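Benzoylformate decarboxylase (Mycobacterium smegmatis, PDB 4Q9D) belongs to the thiamine pyrophosphate enzyme family and assembles from four chains, each with three six-stranded parallel sheets and a site for a magnesium ion. Local coordinates at residues L15-L20 against A174-V179; M143-V148 against G155-S160; V10-L15 against R36-D41. All coordinates share one frame; numbering follows the deposited sequence.

Contact 1 (L15-L20 against A174-V179); sequences LRKLGL and AAVRSV. With FMT (formic acid), chain G.
In K17, CG stands anti to the carbonyl carbon (chi1 -64°) and the chain beyond is extended, which carries CD to V176. In V176, CG1 is anti to the backbone N (chi1 -175°), which leaves CG2 for the lysine. K17 CD rests on V176 CG2 at 3.5 Å, tighter than an ordinary van der Waals contact, and the two side chains cross at about a right angle. Lysine suits this exposed place, since its methylenes cover the valine while its amine reaches to solvent: NZ of K17 donates to a water at 2.8 Å, and that water donates to O of A174. L18 adds a looser apolar touch, its CD2 lying 4.4 Å from V176 CG1. R177 turns away, and its guanidinium group donates to O of A306 of the second subunit. Farther along, V179 N gives a nearly straight bond (168°) to O2 of formic acid, 2.8 Å away. G19 is the first residue to leave helical angles, and its positive phi is easily adopted without a side chain. L20 N bonds to L15 O and G19 N to R16 O; loop 174-179 lies beside a helix C terminus closed by a Schellman motif.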
# COMPACT_ATOMS: atom_id res chain seq x y z
N LEU B 15 4.09 28.63 -8.44
CA LEU B 15 4.52 28.62 -7.05
C LEU B 15 4.54 30.05 -6.50
O LEU B 15 4.06 30.32 -5.40
CB LEU B 15 5.92 27.95 -6.93
CG LEU B 15 5.99 26.44 -7.21
CD1 LEU B 15 7.41 25.95 -7.06
CD2 LEU B 15 5.02 25.65 -6.26
N ARG B 16 5.10 30.99 -7.28
CA ARG B 16 5.13 32.40 -6.85
C ARG B 16 3.71 32.92 -6.60
O ARG B 16 3.46 33.53 -5.56
CB ARG B 16 5.85 33.29 -7.89
CG ARG B 16 6.00 34.77 -7.51
CD ARG B 16 6.68 35.59 -8.65
NE ARG B 16 8.06 35.15 -8.85
CZ ARG B 16 8.49 34.42 -9.88
NH1 ARG B 16 7.64 34.07 -10.85
NH2 ARG B 16 9.77 34.07 -9.94
N LYS B 17 2.79 32.70 -7.54
CA LYS B 17 1.40 33.14 -7.36
C LYS B 17 0.74 32.53 -6.12
O LYS B 17 -0.07 33.19 -5.48
CB LYS B 17 0.54 32.82 -8.59
CG LYS B 17 1.00 33.59 -9.85
CD LYS B 17 0.20 33.16 -11.09
CE LYS B 17 0.81 33.74 -12.37
NZ LYS B 17 0.18 33.13 -13.58
N LEU B 18 1.10 31.29 -5.79
CA LEU B 18 0.53 30.60 -4.63
C LEU B 18 1.18 31.04 -3.33
O LEU B 18 0.68 30.73 -2.24
CB LEU B 18 0.70 29.07 -4.79
CG LEU B 18 -0.09 28.47 -5.94
CD1 LEU B 18 0.06 26.96 -5.97
CD2 LEU B 18 -1.55 28.84 -5.78
N GLY B 19 2.31 31.75 -3.43
CA GLY B 19 3.03 32.18 -2.24
C GLY B 19 4.06 31.18 -1.76
O GLY B 19 4.69 31.36 -0.71
N LEU B 20 4.25 30.11 -2.54
CA LEU B 20 5.22 29.07 -2.19
C LEU B 20 6.63 29.43 -2.63
O LEU B 20 7.18 28.79 -3.53
CB LEU B 20 4.81 27.72 -2.80
CG LEU B 20 3.50 27.11 -2.27
CD1 LEU B 20 3.08 25.92 -3.12
CD2 LEU B 20 3.69 26.69 -0.82
N ALA B 174 0.18 27.80 -16.04
CA ALA B 174 -0.63 26.93 -15.17
C ALA B 174 -1.83 27.70 -14.64
O ALA B 174 -1.68 28.85 -14.23
CB ALA B 174 0.24 26.46 -14.01
N ALA B 175 -3.00 27.06 -14.64
CA ALA B 175 -4.19 27.66 -14.04
C ALA B 175 -3.96 27.85 -12.55
O ALA B 175 -3.32 27.03 -11.89
CB ALA B 175 -5.41 26.78 -14.29
N VAL B 176 -4.45 28.96 -12.02
CA VAL B 176 -4.29 29.30 -10.62
C VAL B 176 -5.65 29.11 -9.98
O VAL B 176 -6.63 29.74 -10.38
CB VAL B 176 -3.80 30.77 -10.45
CG1 VAL B 176 -3.51 31.10 -8.97
CG2 VAL B 176 -2.55 31.01 -11.29
N ARG B 177 -5.73 28.22 -9.01
CA ARG B 177 -7.02 27.96 -8.38
C ARG B 177 -6.94 28.36 -6.94
O ARG B 177 -5.84 28.54 -6.42
CB ARG B 177 -7.36 26.48 -8.47
CG ARG B 177 -7.48 26.00 -9.90
CD ARG B 177 -8.12 24.61 -9.88
NE ARG B 177 -7.17 23.54 -9.51
CZ ARG B 177 -7.37 22.66 -8.53
NH1 ARG B 177 -8.45 22.73 -7.76
NH2 ARG B 177 -6.49 21.68 -8.33
N SER B 178 -8.11 28.47 -6.30
CA SER B 178 -8.18 28.68 -4.86
C SER B 178 -9.20 27.70 -4.30
O SER B 178 -10.15 27.33 -5.00
CB SER B 178 -8.56 30.14 -4.51
OG SER B 178 -9.92 30.42 -4.86
N VAL B 179 -9.02 27.29 -3.05
CA VAL B 179 -9.86 26.28 -2.41
C VAL B 179 -10.37 26.75 -1.03
O VAL B 179 -9.84 27.71 -0.47
CB VAL B 179 -9.09 24.95 -2.25
CG1 VAL B 179 -8.66 24.44 -3.63
CG2 VAL B 179 -7.84 25.13 -1.34
C FMT G . -6.60 28.75 -0.70
O1 FMT G . -5.48 29.08 -0.28
O2 FMT G . -6.79 28.53 -1.91
O HOH W 1 0.49 30.36 -13.24

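Contact 2 (M143-V148 against G155-S160); sequences MQAYAV and GPVFLS. With FMT (formic acid), chain G.
This contact is the return half of a beta-alpha-beta unit, in which helix 138-150 follows strand 128-130 and leads back into strand 157-162 of the N-terminal parallel sheet. A145 and V157 have the closest CA atoms; the short helix and strand axes approach to 8.8 Å and run almost antiparallel (167°). The methyl CB of A145 packs against CG2 of V157 at 3.7 Å and touches CD1 of L159 at 4.0 Å; a residue as small as alanine lets the helix settle low over the strand. One turn on, V148 CG1 meets V157 CG1 at 3.7 Å. With chi1 at -57°, V157 holds CG1 anti to its carbonyl carbon and sends one methyl to each helix residue, which suits a beta-branched side chain in a strand. V157 and L159 both face the helix, whereas F158 between them turns to the other face of the sheet. On the far side of the helix Y146 places its OH 2.5 Å from O1 of formic acid, a hydrogen bond whose shortness makes its length doubtful. W128 of strand 128-130 and I96 of strand 95-101 also touch A145, while L14 and L18 of helix 7-18 cover M143.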
# COMPACT_ATOMS: atom_id res chain seq x y z
N MET B 143 -0.52 22.38 -8.36
CA MET B 143 -1.73 23.11 -7.95
C MET B 143 -2.60 22.17 -7.13
O MET B 143 -3.19 22.54 -6.12
CB MET B 143 -2.52 23.60 -9.18
CG MET B 143 -3.77 24.42 -8.78
SD MET B 143 -3.29 25.99 -8.01
CE MET B 143 -3.83 25.71 -6.32
N GLN B 144 -2.67 20.92 -7.60
CA GLN B 144 -3.44 19.91 -6.93
C GLN B 144 -2.84 19.60 -5.54
O GLN B 144 -3.58 19.42 -4.53
CB GLN B 144 -3.51 18.67 -7.85
CG GLN B 144 -4.36 17.56 -7.35
CD GLN B 144 -4.64 16.47 -8.42
OE1 GLN B 144 -4.81 15.32 -8.07
NE2 GLN B 144 -4.79 16.86 -9.70
N ALA B 145 -1.50 19.55 -5.46
CA ALA B 145 -0.86 19.26 -4.18
C ALA B 145 -1.28 20.32 -3.16
O ALA B 145 -1.64 20.00 -2.02
CB ALA B 145 0.66 19.20 -4.29
N TYR B 146 -1.23 21.58 -3.59
CA TYR B 146 -1.64 22.72 -2.76
C TYR B 146 -3.11 22.60 -2.36
O TYR B 146 -3.46 22.82 -1.22
CB TYR B 146 -1.42 24.05 -3.54
CG TYR B 146 -1.88 25.33 -2.82
CD1 TYR B 146 -0.96 26.21 -2.27
CD2 TYR B 146 -3.24 25.67 -2.75
CE1 TYR B 146 -1.37 27.39 -1.64
CE2 TYR B 146 -3.66 26.84 -2.12
CZ TYR B 146 -2.72 27.68 -1.56
OH TYR B 146 -3.13 28.84 -0.94
N ALA B 147 -3.97 22.24 -3.32
CA ALA B 147 -5.38 22.05 -3.03
C ALA B 147 -5.62 20.99 -1.96
O ALA B 147 -6.41 21.19 -1.02
CB ALA B 147 -6.17 21.72 -4.32
N VAL B 148 -4.92 19.86 -2.07
CA VAL B 148 -5.14 18.77 -1.11
C VAL B 148 -4.60 19.17 0.28
O VAL B 148 -5.29 18.99 1.27
CB VAL B 148 -4.50 17.45 -1.52
CG1 VAL B 148 -4.63 16.39 -0.36
CG2 VAL B 148 -5.12 16.93 -2.85
N GLY B 155 -2.81 19.00 5.87
CA GLY B 155 -1.82 17.97 6.09
C GLY B 155 -0.81 17.90 4.95
O GLY B 155 -0.94 18.58 3.93
N PRO B 156 0.23 17.08 5.14
CA PRO B 156 1.30 17.05 4.14
C PRO B 156 0.93 16.18 2.94
O PRO B 156 0.14 15.22 3.06
CB PRO B 156 2.48 16.44 4.90
CG PRO B 156 1.80 15.52 5.94
CD PRO B 156 0.55 16.29 6.35
N VAL B 157 1.50 16.50 1.78
CA VAL B 157 1.29 15.67 0.60
C VAL B 157 2.64 15.41 -0.06
O VAL B 157 3.61 16.13 0.20
CB VAL B 157 0.30 16.33 -0.39
CG1 VAL B 157 -1.04 16.61 0.30
CG2 VAL B 157 0.90 17.61 -0.94
N PHE B 158 2.70 14.39 -0.93
CA PHE B 158 3.95 14.00 -1.56
C PHE B 158 3.84 13.99 -3.10
O PHE B 158 2.91 13.41 -3.68
CB PHE B 158 4.40 12.61 -1.05
CG PHE B 158 5.69 12.11 -1.67
CD1 PHE B 158 6.92 12.58 -1.23
CD2 PHE B 158 5.67 11.14 -2.64
CE1 PHE B 158 8.12 12.10 -1.78
CE2 PHE B 158 6.85 10.67 -3.22
CZ PHE B 158 8.08 11.15 -2.80
N LEU B 159 4.82 14.60 -3.75
CA LEU B 159 4.90 14.61 -5.21
C LEU B 159 6.27 14.17 -5.62
O LEU B 159 7.26 14.75 -5.18
CB LEU B 159 4.73 16.04 -5.73
CG LEU B 159 3.39 16.53 -6.25
CD1 LEU B 159 3.61 17.96 -6.76
CD2 LEU B 159 2.93 15.63 -7.41
N SER B 160 6.33 13.17 -6.48
CA SER B 160 7.58 12.64 -6.99
C SER B 160 7.71 13.11 -8.44
O SER B 160 6.78 12.89 -9.23
CB SER B 160 7.51 11.12 -7.00
OG SER B 160 8.75 10.59 -7.42
C FMT G . -6.60 28.75 -0.70
O1 FMT G . -5.48 29.08 -0.28
O2 FMT G . -6.79 28.53 -1.91

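Contact 3 (V10-L15 against R36-D41); sequences VTYDLL and RDFPED
Y12 and P39 make the CH-pi part of this contact. Carbon CD of P39 lies 3.8 Å from the centroid of the Y12 ring and 29° off its normal, over one face, and comes within 3.4 Å of Y12 CD1. CG of the same proline lies beside CD, 3.5 Å from Y12 CD1. Proline suits this place because its compact ring presents the C-H groups of CD to the aromatic face. The second kind of interaction is between aromatic side chains. F38 leaves the backbone pointing away from the helix, but a chi1 of -166° brings its ring round, roughly at right angles to the tyrosine side chain, with Y12 OH at the phenyl edge, 3.5 Å from F38 CD1. These pairs join helix 7-18 of the N-terminal TPP binding domain to the loop between helix 32-35 and strand 43-46, an outermost strand of the N-terminal parallel sheet in this chain. H8, F34 and F42 also meet the tyrosine ring, F42 edge-to-face. Of the polar interactions, Y12 OH is hydrogen-bonded to O of F34, a partner in a largely apolar setting. A salt bridge ties D41 to R16, and F38 packs on P480 of the fourth subunit.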
# COMPACT_ATOMS: atom_id res chain seq x y z
N VAL B 10 6.92 27.59 -15.99
CA VAL B 10 5.56 27.83 -15.58
C VAL B 10 5.28 27.30 -14.15
O VAL B 10 4.36 27.78 -13.48
CB VAL B 10 4.52 27.30 -16.62
CG1 VAL B 10 4.91 27.77 -18.04
CG2 VAL B 10 4.43 25.80 -16.58
N THR B 11 6.04 26.31 -13.69
CA THR B 11 5.79 25.78 -12.34
C THR B 11 6.24 26.80 -11.29
O THR B 11 5.48 27.12 -10.37
CB THR B 11 6.50 24.44 -12.08
OG1 THR B 11 6.03 23.46 -13.00
CG2 THR B 11 6.23 23.95 -10.65
N TYR B 12 7.45 27.33 -11.43
CA TYR B 12 7.89 28.40 -10.53
C TYR B 12 6.97 29.62 -10.62
O TYR B 12 6.67 30.25 -9.60
CB TYR B 12 9.33 28.78 -10.84
CG TYR B 12 10.32 27.88 -10.13
CD1 TYR B 12 10.65 28.11 -8.79
CD2 TYR B 12 10.88 26.78 -10.78
CE1 TYR B 12 11.55 27.28 -8.13
CE2 TYR B 12 11.79 25.95 -10.13
CZ TYR B 12 12.12 26.21 -8.80
OH TYR B 12 13.03 25.41 -8.14
N ASP B 13 6.48 29.96 -11.82
CA ASP B 13 5.51 31.04 -11.93
C ASP B 13 4.27 30.75 -11.08
O ASP B 13 3.72 31.64 -10.46
CB ASP B 13 5.09 31.28 -13.39
CG ASP B 13 6.19 32.01 -14.20
OD1 ASP B 13 7.15 32.52 -13.58
OD2 ASP B 13 6.11 32.05 -15.44
N LEU B 14 3.80 29.50 -11.09
CA LEU B 14 2.62 29.14 -10.31
C LEU B 14 2.95 29.20 -8.81
O LEU B 14 2.18 29.74 -8.03
CB LEU B 14 2.12 27.73 -10.66
CG LEU B 14 1.06 27.14 -9.73
CD1 LEU B 14 -0.24 27.95 -9.84
CD2 LEU B 14 0.81 25.69 -10.12
N LEU B 15 4.09 28.63 -8.44
CA LEU B 15 4.52 28.62 -7.05
C LEU B 15 4.54 30.05 -6.50
O LEU B 15 4.06 30.32 -5.40
CB LEU B 15 5.92 27.95 -6.93
CG LEU B 15 5.99 26.44 -7.21
CD1 LEU B 15 7.41 25.95 -7.06
CD2 LEU B 15 5.02 25.65 -6.26
N ARG B 36 17.91 24.11 -10.50
CA ARG B 36 18.67 24.91 -11.47
C ARG B 36 17.92 26.20 -11.83
O ARG B 36 16.69 26.19 -11.97
CB ARG B 36 18.91 24.07 -12.73
CG ARG B 36 20.14 24.46 -13.53
CD ARG B 36 20.73 23.27 -14.30
NE ARG B 36 19.74 22.61 -15.15
CZ ARG B 36 19.67 21.29 -15.33
NH1 ARG B 36 20.51 20.48 -14.70
NH2 ARG B 36 18.74 20.76 -16.12
N ASP B 37 18.63 27.32 -11.97
CA ASP B 37 17.97 28.59 -12.30
C ASP B 37 16.89 28.93 -11.29
O ASP B 37 15.82 29.40 -11.66
CB ASP B 37 17.33 28.53 -13.67
CG ASP B 37 18.34 28.60 -14.77
OD1 ASP B 37 19.30 29.38 -14.60
OD2 ASP B 37 18.20 27.87 -15.78
N PHE B 38 17.16 28.62 -10.04
CA PHE B 38 16.23 28.93 -8.96
C PHE B 38 15.95 30.44 -9.05
O PHE B 38 16.89 31.23 -9.06
CB PHE B 38 16.96 28.58 -7.65
CG PHE B 38 16.08 28.52 -6.44
CD1 PHE B 38 15.14 27.48 -6.29
CD2 PHE B 38 16.24 29.44 -5.41
CE1 PHE B 38 14.35 27.40 -5.14
CE2 PHE B 38 15.47 29.36 -4.24
CZ PHE B 38 14.52 28.34 -4.11
N PRO B 39 14.66 30.85 -9.09
CA PRO B 39 14.36 32.29 -9.22
C PRO B 39 14.94 33.14 -8.11
O PRO B 39 15.06 32.70 -6.95
CB PRO B 39 12.83 32.33 -9.15
CG PRO B 39 12.40 30.97 -9.61
CD PRO B 39 13.43 30.05 -9.01
N GLU B 40 15.33 34.35 -8.48
CA GLU B 40 16.02 35.27 -7.58
C GLU B 40 15.17 35.71 -6.38
O GLU B 40 15.69 35.97 -5.30
CB GLU B 40 16.50 36.50 -8.38
CG GLU B 40 17.41 37.41 -7.59
CD GLU B 40 18.68 36.70 -7.15
OE1 GLU B 40 19.10 35.75 -7.86
OE2 GLU B 40 19.25 37.08 -6.10
N ASP B 41 13.86 35.77 -6.57
CA ASP B 41 12.98 36.20 -5.49
C ASP B 41 12.52 35.01 -4.60
O ASP B 41 11.71 35.19 -3.69
CB ASP B 41 11.75 36.90 -6.08
CG ASP B 41 10.98 35.99 -7.04
OD1 ASP B 41 11.63 35.26 -7.82
OD2 ASP B 41 9.74 35.98 -7.02

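Overall arrangement
From the N terminus, helix 7-18 supplies the first segments of both contact 3 and contact 1, which share L15. The chain comes back at 36-41, where contact 3 closes a short loop around strand 22-25 and helix 32-35. Much later 143-148 and 155-160 form contact 2, a short local closure in which helix 138-150 packs on strand 157-162. Only at 174-179 does contact 1 close, so its long loop encloses contact 2 and crosses contact 3. L14 links the three, its side chain touching A174, A175 and M143. Contacts 1 and 3 tie helix 7-18 to the linker after the sheet and to the loop before strand 43-46; contact 2 joins helix to sheet.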